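Non-structural protein 3 (Porcine deltacoronavirus, PDB 6LN0) joins a macro domain to a zinc-binding papain-like protease domain that probably processes the viral polyprotein, as in other coronaviruses. Local coordinates at residues F195-F200 and L228-C232; L250-K254 and Y287-N291; D257-V262 and I299-R305; N271-Q275 and K375-A379; T382-P387 and A415-A419. Numbering follows the deposited sequence.

The long-range contacts of this chain follow its division into modules. From the N terminus, contact 1 comes first and closes a loop of its own, setting the small four-stranded sheet domain against helix 228-237. Contacts 2, 3 and 4 then cross one another, their first segments following in order before any second segment appears. Contact 2 lays the turn after helix 278-287 on strand 250-253, contact 3 packs helix 260-270 on helix 293-302, and contact 4 carries the helical part over to strand 376-383. Contact 5 opens after contact 4 has closed, and pairs the far end of that strand with 416-423, its neighbour in the same sheet.

Contact 1 (F195-F200 and L228-C232); sequences FDGEDF and LQQYC
An aromatic ring approached in two ways by one helix turn distinguishes this contact: F195 receives L228 CB over a face and the sulfur of C232 at its edge. The segment 195-200 leaves a strand at F195 (phi/psi -120/129) and turns tightly, with D196 N hydrogen-bonded to D199 O at 2.9 Å. G197 sits in the bend at 97/-23, where a CB would be jammed against the preceding carbonyl. The segment 228-232 is the first turn of a helix, with C232 N bonded to L228 O at 2.9 Å. The backbones come closest at G197 and Q229, CA to CA 5.2 Å. F195 takes a t rotamer; L228 CB lies 3.9 Å from its ring centroid in a CH-pi contact, and C232 SG 4.9 Å from it, 85° off the normal, with C232 SG 3.7 Å from F195 CD2. The seam joins two modules: F195 belongs to the four-stranded sheet, probably the ubiquitin-like domain that precedes coronavirus papain-like proteases, and the helix probably to the thumb. V213 and L211 line the same apolar patch. Between the polar groups of the two segments no hydrogen bond forms; Q229 CA approaches G197 O at 3.5 Å as a CA-H...O contact, while Q229 CG is 3.3 Å from E198 OE1. F200, rotamer m, adds F200 CZ to L228 CD1 at 3.8 Å.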
# COMPACT_ATOMS: atom_id res chain seq x y z
N PHE A 195 0.57 -0.33 0.23
CA PHE A 195 1.06 0.18 1.51
C PHE A 195 -0.11 0.44 2.46
O PHE A 195 -1.08 1.11 2.11
CB PHE A 195 1.88 1.45 1.30
CG PHE A 195 2.70 1.84 2.48
CD1 PHE A 195 3.82 1.11 2.83
CD2 PHE A 195 2.34 2.93 3.27
CE1 PHE A 195 4.58 1.47 3.94
CE2 PHE A 195 3.10 3.30 4.37
CZ PHE A 195 4.21 2.56 4.71
N ASP A 196 0.02 -0.11 3.66
CA ASP A 196 -0.95 -0.15 4.75
C ASP A 196 -1.05 1.14 5.54
O ASP A 196 -1.98 1.29 6.35
CB ASP A 196 -0.51 -1.28 5.69
CG ASP A 196 -1.57 -1.71 6.62
OD1 ASP A 196 -2.74 -1.83 6.18
OD2 ASP A 196 -1.23 -1.94 7.81
N GLY A 197 -0.12 2.07 5.36
CA GLY A 197 0.11 3.13 6.31
C GLY A 197 1.25 2.84 7.27
O GLY A 197 1.84 3.78 7.81
N GLU A 198 1.58 1.56 7.47
CA GLU A 198 2.72 1.13 8.28
C GLU A 198 3.71 0.28 7.50
O GLU A 198 4.92 0.42 7.70
CB GLU A 198 2.22 0.34 9.50
CG GLU A 198 2.83 0.78 10.84
CD GLU A 198 2.36 2.17 11.31
OE1 GLU A 198 3.17 3.14 11.27
OE2 GLU A 198 1.18 2.30 11.73
N ASP A 199 3.24 -0.57 6.61
CA ASP A 199 4.08 -1.57 5.96
C ASP A 199 3.40 -2.03 4.68
O ASP A 199 2.19 -1.84 4.51
CB ASP A 199 4.33 -2.75 6.91
CG ASP A 199 3.08 -3.11 7.70
OD1 ASP A 199 2.05 -3.43 7.06
OD2 ASP A 199 3.12 -3.06 8.95
N PHE A 200 4.17 -2.65 3.80
CA PHE A 200 3.61 -3.15 2.54
C PHE A 200 2.79 -4.40 2.79
O PHE A 200 3.02 -5.12 3.76
CB PHE A 200 4.71 -3.41 1.53
CG PHE A 200 5.44 -2.15 1.10
CD1 PHE A 200 4.94 -1.35 0.09
CD2 PHE A 200 6.61 -1.76 1.72
CE1 PHE A 200 5.60 -0.21 -0.30
CE2 PHE A 200 7.28 -0.62 1.33
CZ PHE A 200 6.77 0.15 0.31
N LEU A 228 7.16 6.93 4.37
CA LEU A 228 5.85 6.60 3.82
C LEU A 228 4.76 6.63 4.88
O LEU A 228 3.62 7.00 4.57
CB LEU A 228 5.89 5.23 3.15
CG LEU A 228 6.73 5.17 1.87
CD1 LEU A 228 6.48 3.86 1.13
CD2 LEU A 228 6.45 6.35 0.97
N GLN A 229 5.06 6.18 6.10
CA GLN A 229 4.13 6.37 7.21
C GLN A 229 3.73 7.83 7.30
O GLN A 229 2.54 8.17 7.30
CB GLN A 229 4.77 5.92 8.52
CG GLN A 229 4.90 4.43 8.71
CD GLN A 229 6.25 3.89 8.28
OE1 GLN A 229 6.77 4.24 7.20
NE2 GLN A 229 6.84 3.04 9.12
N GLN A 230 4.72 8.72 7.36
CA GLN A 230 4.44 10.14 7.43
C GLN A 230 3.68 10.60 6.21
O GLN A 230 2.77 11.43 6.31
CB GLN A 230 5.74 10.92 7.60
CG GLN A 230 6.52 10.51 8.81
CD GLN A 230 7.80 11.30 8.95
OE1 GLN A 230 8.68 11.23 8.10
NE2 GLN A 230 7.90 12.09 10.03
N TYR A 231 4.03 10.08 5.04
CA TYR A 231 3.39 10.59 3.83
C TYR A 231 1.91 10.25 3.83
O TYR A 231 1.08 11.07 3.42
CB TYR A 231 4.09 10.01 2.59
CG TYR A 231 3.64 10.67 1.32
CD1 TYR A 231 3.91 12.00 1.08
CD2 TYR A 231 2.90 9.98 0.39
CE1 TYR A 231 3.47 12.61 -0.07
CE2 TYR A 231 2.46 10.58 -0.76
CZ TYR A 231 2.75 11.88 -1.00
OH TYR A 231 2.30 12.46 -2.16
N CYS A 232 1.55 9.06 4.30
CA CYS A 232 0.15 8.69 4.42
C CYS A 232 -0.57 9.63 5.35
O CYS A 232 -1.64 10.16 5.01
CB CYS A 232 0.04 7.26 4.95
SG CYS A 232 0.30 6.00 3.74

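Contact 2 (L250-K254 and Y287-N291); sequences LMHLK and YLNGN
A Schellman motif ends helix 278-287, and the turn it makes is laid against an edge of the antiparallel hairpin 244-247/250-253, in what corresponds to the helical thumb of coronavirus papain-like proteases. The strand 250-253 runs extended, from -124/154 at L250 to -100/107 at L253. In the other segment Y287 is still helical, and a type I beta turn follows from Y287 to G290, with G290 N bonded to Y287 O at 3.1 Å. G290 has phi/psi 114/2, a conformation in which a CB would strike the carbonyl before it. The nearest backbone pair is M251 and L288, CA to CA 6.1 Å.

Polar contact rests on one hydrogen bond: Y287, rotamer t, sends its hydroxyl to the strand backbone, Y287 OH to M251 O at 3.0 Å. That carbonyl also accepts from Q270 NE2, so strand, helix 260-270 and helix 278-287 meet at one oxygen.

Apolar packing surrounds it. M251, with chi1 t and both chi2 and chi3 p, points toward the turn; M251 CG lies 4.1 Å from Y287 CE1 and M251 CB 4.0 Å from L288 CD2. L253, chi1 t and chi2 p, reaches the tyrosine ring near its plane, L253 CD1 to Y287 CE2 at 4.3 Å. V244 of the partner strand backs both M251 and Y287. The methionine tip abuts the turn closely, M251 CE standing 3.1 Å from L288 O.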
# COMPACT_ATOMS: atom_id res chain seq x y z
N LEU A 250 0.01 39.14 10.60
CA LEU A 250 0.33 37.80 10.14
C LEU A 250 -0.94 36.99 9.87
O LEU A 250 -1.99 37.23 10.47
CB LEU A 250 1.20 37.07 11.16
CG LEU A 250 0.73 37.00 12.61
CD1 LEU A 250 -0.26 35.87 12.79
CD2 LEU A 250 1.92 36.79 13.52
N MET A 251 -0.83 36.00 8.97
CA MET A 251 -1.93 35.07 8.73
C MET A 251 -1.93 34.01 9.84
O MET A 251 -0.98 33.24 9.97
CB MET A 251 -1.80 34.44 7.34
CG MET A 251 -2.99 33.57 6.94
SD MET A 251 -4.49 34.49 6.49
CE MET A 251 -4.12 34.97 4.81
N HIS A 252 -2.97 34.00 10.66
CA HIS A 252 -3.05 33.19 11.86
C HIS A 252 -3.91 31.96 11.63
O HIS A 252 -4.89 32.00 10.88
CB HIS A 252 -3.64 33.98 13.03
CG HIS A 252 -3.91 33.16 14.26
ND1 HIS A 252 -2.90 32.68 15.07
CD2 HIS A 252 -5.07 32.74 14.82
CE1 HIS A 252 -3.42 32.00 16.07
NE2 HIS A 252 -4.74 32.01 15.94
N LEU A 253 -3.57 30.87 12.31
CA LEU A 253 -4.31 29.63 12.17
C LEU A 253 -5.24 29.53 13.36
O LEU A 253 -4.80 29.24 14.48
CB LEU A 253 -3.37 28.43 12.09
CG LEU A 253 -4.02 27.05 11.95
CD1 LEU A 253 -4.50 26.81 10.53
CD2 LEU A 253 -3.07 25.97 12.37
N LYS A 254 -6.54 29.73 13.10
CA LYS A 254 -7.57 29.77 14.15
C LYS A 254 -7.48 28.55 15.05
O LYS A 254 -7.31 27.42 14.58
CB LYS A 254 -8.97 29.88 13.52
CG LYS A 254 -10.14 29.92 14.52
CD LYS A 254 -11.46 30.41 13.87
CE LYS A 254 -11.51 31.94 13.71
NZ LYS A 254 -12.87 32.50 13.42
N TYR A 287 -0.85 28.57 2.21
CA TYR A 287 -1.30 28.98 3.54
C TYR A 287 -1.46 30.49 3.63
O TYR A 287 -2.48 30.99 4.11
CB TYR A 287 -0.31 28.46 4.59
CG TYR A 287 -0.53 28.96 6.00
CD1 TYR A 287 -0.03 30.20 6.43
CD2 TYR A 287 -1.20 28.19 6.93
CE1 TYR A 287 -0.22 30.64 7.73
CE2 TYR A 287 -1.38 28.63 8.24
CZ TYR A 287 -0.90 29.84 8.62
OH TYR A 287 -1.10 30.26 9.91
N LEU A 288 -0.45 31.24 3.17
CA LEU A 288 -0.51 32.69 3.29
C LEU A 288 -1.63 33.31 2.46
O LEU A 288 -1.92 34.50 2.63
CB LEU A 288 0.82 33.32 2.89
CG LEU A 288 1.96 33.32 3.91
CD1 LEU A 288 3.16 34.10 3.37
CD2 LEU A 288 1.53 33.85 5.27
N ASN A 289 -2.25 32.53 1.57
CA ASN A 289 -3.33 33.02 0.73
C ASN A 289 -4.69 32.42 1.08
O ASN A 289 -5.67 32.72 0.40
CB ASN A 289 -3.01 32.77 -0.74
CG ASN A 289 -1.98 33.73 -1.29
OD1 ASN A 289 -1.52 34.64 -0.58
ND2 ASN A 289 -1.60 33.55 -2.54
N GLY A 290 -4.77 31.57 2.11
CA GLY A 290 -6.04 31.03 2.55
C GLY A 290 -6.22 29.54 2.37
O GLY A 290 -7.31 29.03 2.69
N ASN A 291 -5.20 28.81 1.86
CA ASN A 291 -5.25 27.35 1.74
C ASN A 291 -4.31 26.70 2.74
O ASN A 291 -3.26 26.17 2.36
CB ASN A 291 -4.83 26.86 0.35
CG ASN A 291 -5.57 27.52 -0.75
OD1 ASN A 291 -6.20 28.56 -0.55
ND2 ASN A 291 -5.52 26.91 -1.95

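Contact 3 (D257-V262 and I299-R305); sequences DNNCFV and IYASTNR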
# COMPACT_ATOMS: atom_id res chain seq x y z
N ASP A 257 -8.80 21.96 17.73
CA ASP A 257 -8.31 20.58 17.76
C ASP A 257 -6.87 20.50 18.26
O ASP A 257 -6.06 19.69 17.77
CB ASP A 257 -8.42 19.93 16.37
CG ASP A 257 -9.84 19.56 16.01
OD1 ASP A 257 -10.47 18.81 16.78
OD2 ASP A 257 -10.31 20.00 14.93
N ASN A 258 -6.52 21.33 19.24
CA ASN A 258 -5.20 21.34 19.86
C ASN A 258 -4.11 21.77 18.91
O ASN A 258 -2.95 21.40 19.10
CB ASN A 258 -4.84 19.97 20.44
CG ASN A 258 -5.33 19.79 21.83
OD1 ASN A 258 -6.16 20.56 22.31
ND2 ASN A 258 -4.84 18.75 22.51
N ASN A 259 -4.44 22.53 17.88
CA ASN A 259 -3.44 22.92 16.90
C ASN A 259 -2.60 24.14 17.34
O ASN A 259 -2.00 24.78 16.47
CB ASN A 259 -4.12 23.20 15.56
CG ASN A 259 -5.00 24.43 15.60
OD1 ASN A 259 -5.29 24.95 16.67
ND2 ASN A 259 -5.43 24.90 14.42
N CYS A 260 -2.57 24.51 18.63
CA CYS A 260 -1.90 25.77 18.98
C CYS A 260 -0.40 25.66 18.81
O CYS A 260 0.25 26.63 18.40
CB CYS A 260 -2.28 26.21 20.40
SG CYS A 260 -1.96 25.01 21.72
N PHE A 261 0.16 24.48 19.08
CA PHE A 261 1.57 24.23 18.79
C PHE A 261 1.93 24.50 17.33
O PHE A 261 3.09 24.80 17.04
CB PHE A 261 1.97 22.80 19.17
CG PHE A 261 1.59 21.73 18.16
CD1 PHE A 261 0.27 21.33 18.01
CD2 PHE A 261 2.56 21.11 17.41
CE1 PHE A 261 -0.06 20.32 17.09
CE2 PHE A 261 2.24 20.11 16.49
CZ PHE A 261 0.93 19.72 16.33
N VAL A 262 0.96 24.45 16.42
CA VAL A 262 1.26 24.73 15.02
C VAL A 262 1.19 26.23 14.76
O VAL A 262 2.13 26.82 14.21
CB VAL A 262 0.30 23.96 14.09
CG1 VAL A 262 0.50 24.38 12.67
CG2 VAL A 262 0.51 22.48 14.25
N ILE A 299 3.06 19.86 8.45
CA ILE A 299 3.62 20.06 9.79
C ILE A 299 3.30 18.87 10.67
O ILE A 299 4.16 18.36 11.39
CB ILE A 299 3.11 21.36 10.43
CG1 ILE A 299 3.34 22.55 9.52
CG2 ILE A 299 3.76 21.56 11.78
CD1 ILE A 299 4.53 23.26 9.80
N TYR A 300 2.05 18.42 10.63
CA TYR A 300 1.65 17.30 11.48
C TYR A 300 2.40 16.03 11.13
O TYR A 300 2.82 15.28 12.03
CB TYR A 300 0.15 17.05 11.36
CG TYR A 300 -0.71 17.81 12.34
CD1 TYR A 300 -1.04 17.26 13.56
CD2 TYR A 300 -1.22 19.07 12.02
CE1 TYR A 300 -1.84 17.93 14.45
CE2 TYR A 300 -2.02 19.74 12.89
CZ TYR A 300 -2.33 19.17 14.11
OH TYR A 300 -3.14 19.83 15.01
N ALA A 301 2.58 15.75 9.83
CA ALA A 301 3.26 14.51 9.43
C ALA A 301 4.76 14.58 9.72
O ALA A 301 5.38 13.57 10.06
CB ALA A 301 3.03 14.23 7.94
N SER A 302 5.37 15.76 9.57
CA SER A 302 6.79 15.89 9.86
C SER A 302 7.09 15.73 11.35
O SER A 302 8.18 15.26 11.71
CB SER A 302 7.33 17.23 9.36
OG SER A 302 7.14 17.37 7.96
N THR A 303 6.17 16.12 12.24
CA THR A 303 6.40 16.03 13.68
C THR A 303 5.66 14.85 14.31
O THR A 303 5.65 14.73 15.53
CB THR A 303 6.03 17.35 14.39
OG1 THR A 303 4.65 17.67 14.21
CG2 THR A 303 6.82 18.50 13.83
N ASN A 304 5.07 13.97 13.49
CA ASN A 304 4.49 12.72 13.97
C ASN A 304 3.37 12.98 14.98
O ASN A 304 3.33 12.40 16.07
CB ASN A 304 5.57 11.81 14.56
CG ASN A 304 6.60 11.42 13.54
OD1 ASN A 304 6.29 10.77 12.55
ND2 ASN A 304 7.84 11.83 13.75
N ARG A 305 2.45 13.84 14.61
CA ARG A 305 1.27 14.10 15.41
C ARG A 305 0.04 13.77 14.60
O ARG A 305 0.08 13.70 13.37
CB ARG A 305 1.20 15.57 15.85
CG ARG A 305 2.44 16.06 16.52
CD ARG A 305 2.63 15.37 17.84
NE ARG A 305 3.77 15.94 18.54
CZ ARG A 305 4.22 15.51 19.71
NH1 ARG A 305 3.61 14.49 20.31
NH2 ARG A 305 5.27 16.11 20.28
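Two helices of the probable thumb subdomain meet here, the N terminus of 260-270 against the C terminus of 293-302. The first helix begins at C260, whose side chain faces H398 of the probable palm sheet, consistent with the cysteine-histidine pairing of papain-like proteases; the contact therefore lies next to what is probably the active site. I299 opens the second segment and touches V262 at CG2 to CG2, 4.2 Å, near the closest backbone approach of 7.4 Å between their CA atoms. Y300 does most of the work. Its ring presents a face to the edge of F261 in a T-shaped pair, centroids 5.4 Å apart and planes at 85°, and V262 CG2 sits 4.0 Å from Y300 CE2. The hydroxyl end reaches the turn that precedes the first helix, with Y300 OH 3.6 Å from N259 CB. N259 occupies the N-cap position without a side-chain capping bond; its amide is engaged by K256 N and K254 O instead. T303 is first to leave helical phi/psi, and its side chain turns back on the last turn, T303 OG1 to I299 O 2.9 Å, while it meets the edge of F261. N304 takes phi/psi 61/50 and swings the chain round so that R305 N bonds Y300 O at 3.0 Å. R305 then extends its guanidinium to Q315 of helix 313-322, and R305 CG lies 4.0 Å from F261 CZ.

Contact 4 (N271-Q275 and K375-A379); sequences NTAYQ and KGAVA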
# COMPACT_ATOMS: atom_id res chain seq x y z
N ASN A 271 7.48 35.97 11.70
CA ASN A 271 8.21 37.13 12.18
C ASN A 271 9.71 36.97 12.07
O ASN A 271 10.45 37.71 12.74
CB ASN A 271 7.82 37.46 13.62
CG ASN A 271 6.52 38.24 13.69
OD1 ASN A 271 5.48 37.71 14.10
ND2 ASN A 271 6.56 39.49 13.24
N THR A 272 10.20 36.03 11.28
CA THR A 272 11.60 35.98 10.91
C THR A 272 11.75 36.37 9.45
O THR A 272 10.79 36.72 8.76
CB THR A 272 12.20 34.60 11.14
OG1 THR A 272 11.87 33.79 10.01
CG2 THR A 272 11.65 33.97 12.38
N ALA A 273 12.99 36.32 8.97
CA ALA A 273 13.29 36.75 7.61
C ALA A 273 13.63 35.59 6.70
O ALA A 273 14.13 35.80 5.60
CB ALA A 273 14.44 37.76 7.64
N TYR A 274 13.36 34.36 7.13
CA TYR A 274 13.80 33.17 6.42
C TYR A 274 12.91 32.91 5.21
O TYR A 274 11.76 33.35 5.16
CB TYR A 274 13.77 31.95 7.35
CG TYR A 274 14.65 32.05 8.58
CD1 TYR A 274 15.94 32.57 8.50
CD2 TYR A 274 14.19 31.62 9.81
CE1 TYR A 274 16.74 32.65 9.62
CE2 TYR A 274 14.97 31.70 10.94
CZ TYR A 274 16.25 32.22 10.85
OH TYR A 274 17.05 32.29 11.98
N GLN A 275 13.46 32.19 4.23
CA GLN A 275 12.71 31.79 3.04
C GLN A 275 12.79 30.27 2.86
O GLN A 275 13.88 29.72 2.73
CB GLN A 275 13.23 32.49 1.78
CG GLN A 275 12.66 31.84 0.51
CD GLN A 275 12.87 32.65 -0.76
OE1 GLN A 275 13.84 33.40 -0.88
NE2 GLN A 275 11.95 32.49 -1.71
N LYS A 375 20.80 37.01 8.87
CA LYS A 375 19.82 38.01 9.26
C LYS A 375 19.34 37.87 10.70
O LYS A 375 18.97 38.87 11.32
CB LYS A 375 18.62 37.97 8.31
CG LYS A 375 19.03 37.90 6.84
CD LYS A 375 17.84 38.05 5.90
CE LYS A 375 18.01 39.25 4.96
NZ LYS A 375 19.16 39.15 3.99
N GLY A 376 19.37 36.67 11.25
CA GLY A 376 19.03 36.49 12.65
C GLY A 376 19.16 35.03 13.02
O GLY A 376 19.68 34.21 12.25
N ALA A 377 18.68 34.70 14.21
CA ALA A 377 18.74 33.32 14.67
C ALA A 377 17.57 33.05 15.61
O ALA A 377 17.18 33.92 16.38
CB ALA A 377 20.07 33.03 15.37
N VAL A 378 17.01 31.84 15.51
CA VAL A 378 16.01 31.34 16.45
C VAL A 378 16.72 30.51 17.50
O VAL A 378 17.56 29.67 17.16
CB VAL A 378 14.93 30.50 15.75
CG1 VAL A 378 14.10 29.75 16.79
CG2 VAL A 378 14.06 31.37 14.88
N ALA A 379 16.37 30.71 18.76
CA ALA A 379 16.93 29.93 19.86
C ALA A 379 15.80 29.20 20.55
O ALA A 379 14.70 29.75 20.68
CB ALA A 379 17.68 30.82 20.86
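The probable seam between thumb and palm in a coronavirus papain-like protease is seen here at small scale: the loop after helix 260-270 reaches strand 376-383, about a hundred residues further along. Y274 spans most of the gap. It has chi1 m, and the ring lies with its edge to the strand, Y274 CE2 to V378 CG2 4.1 Å, while its hydroxyl gives a weak hydrogen bond, Y274 OH to G376 O at 3.3 Å. Y274 OH also lies 3.3 Å from A377 CA. An ST turn shapes the loop behind the ring: Y274 N donates to T272 OG1 at 3.3 Å, and that oxygen is bonded in turn to F269 O of the preceding helix. The methyl of T272 meets V378, T272 CG2 to V378 CG2 4.3 Å, and V378 is further covered by I317 and V321 of helix 313-322 and by Y421 of strand 416-423. At the solvent-exposed side, A273 CB rests on the aliphatic part of K375, 3.8 Å from K375 CD.

Contact 5 (T382-P387 and A415-A419); sequences TSADEP and ANVVA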
# COMPACT_ATOMS: atom_id res chain seq x y z
N THR A 382 14.13 26.48 27.55
CA THR A 382 13.05 26.91 28.43
C THR A 382 13.58 27.79 29.55
O THR A 382 14.48 27.38 30.28
CB THR A 382 12.32 25.72 29.03
OG1 THR A 382 11.99 24.82 27.99
CG2 THR A 382 11.04 26.21 29.72
N SER A 383 13.00 28.98 29.69
CA SER A 383 13.23 29.82 30.87
C SER A 383 11.96 30.58 31.23
O SER A 383 11.10 30.84 30.39
CB SER A 383 14.35 30.84 30.66
OG SER A 383 14.70 31.48 31.90
N ALA A 384 11.89 30.96 32.51
CA ALA A 384 10.79 31.73 33.05
C ALA A 384 10.92 33.23 32.79
O ALA A 384 9.98 33.97 33.09
CB ALA A 384 10.67 31.47 34.55
N ASP A 385 12.04 33.69 32.24
CA ASP A 385 12.24 35.12 32.07
C ASP A 385 11.36 35.66 30.94
O ASP A 385 10.73 34.90 30.20
CB ASP A 385 13.71 35.44 31.77
CG ASP A 385 14.64 34.84 32.81
OD1 ASP A 385 14.21 33.92 33.54
OD2 ASP A 385 15.81 35.27 32.89
N GLU A 386 11.34 36.97 30.81
CA GLU A 386 10.42 37.46 29.80
C GLU A 386 11.16 37.90 28.55
O GLU A 386 12.25 38.48 28.63
CB GLU A 386 9.57 38.64 30.33
CG GLU A 386 8.40 38.21 31.22
CD GLU A 386 7.06 38.13 30.47
OE1 GLU A 386 7.01 38.58 29.30
OE2 GLU A 386 6.08 37.60 31.05
N PRO A 387 10.60 37.62 27.38
CA PRO A 387 11.25 38.01 26.14
C PRO A 387 10.92 39.45 25.77
O PRO A 387 9.90 40.00 26.17
CB PRO A 387 10.64 37.04 25.13
CG PRO A 387 9.22 36.92 25.63
CD PRO A 387 9.33 36.92 27.14
N ALA A 415 4.39 32.58 32.01
CA ALA A 415 4.58 31.34 31.28
C ALA A 415 6.03 31.25 30.87
O ALA A 415 6.68 32.27 30.61
CB ALA A 415 3.68 31.27 30.04
N ASN A 416 6.55 30.04 30.85
CA ASN A 416 7.87 29.84 30.27
C ASN A 416 7.88 30.29 28.82
O ASN A 416 6.87 30.24 28.12
CB ASN A 416 8.27 28.38 30.41
CG ASN A 416 8.35 27.96 31.85
OD1 ASN A 416 8.83 28.73 32.69
ND2 ASN A 416 7.86 26.77 32.17
N VAL A 417 9.01 30.81 28.38
CA VAL A 417 9.24 31.03 26.96
C VAL A 417 10.04 29.84 26.44
O VAL A 417 10.90 29.31 27.16
CB VAL A 417 9.96 32.38 26.71
CG1 VAL A 417 11.36 32.34 27.25
CG2 VAL A 417 9.99 32.71 25.23
N VAL A 418 9.69 29.35 25.25
CA VAL A 418 10.32 28.15 24.70
C VAL A 418 10.97 28.37 23.34
O VAL A 418 11.68 27.47 22.86
CB VAL A 418 9.35 26.96 24.63
CG1 VAL A 418 8.97 26.55 26.03
CG2 VAL A 418 8.12 27.28 23.77
N ALA A 419 10.78 29.52 22.72
CA ALA A 419 11.55 29.85 21.53
C ALA A 419 11.54 31.36 21.38
O ALA A 419 10.54 32.00 21.71
CB ALA A 419 10.97 29.18 20.27
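Antiparallel strand pairing in the probable palm sheet is illustrated where strand 376-383 runs out beside strand 416-423. The most deeply covered residue is V417, which forms a hydrogen-bonded pair with S383, their CA atoms 5.7 Å apart and both side chains on one face of the sheet. V417 N bonds S383 O at 2.9 Å, while the return bond, S383 N to V417 O, is weak at 3.3 Å. Beyond the pair, the chain turns at A384 and comes back past V417, so that V417 CG2 lies 4.3 Å from P387 CG and V417 CG1 4.0 Å from D385 O. P353, Y351 and A391 also touch this valine.

T382 and N416, which bury the next largest areas, stand diagonally across the strands rather than in register. T382 CG2 packs on N416 CB at 3.6 Å, and T382 CA makes a CA-H...O contact with V417 O at 3.5 Å. N416 supplies the counterpart, N416 CA to S383 O at 3.4 Å, and its amide oxygen reaches the turn, N416 OD1 to A384 CA 3.6 Å. Strand 391-395 pairs with the other edge of 416-423, with backbone bonds from N416 to F394. At the T382 end, T382 OG1 stands 4.0 Å from V418 CG1.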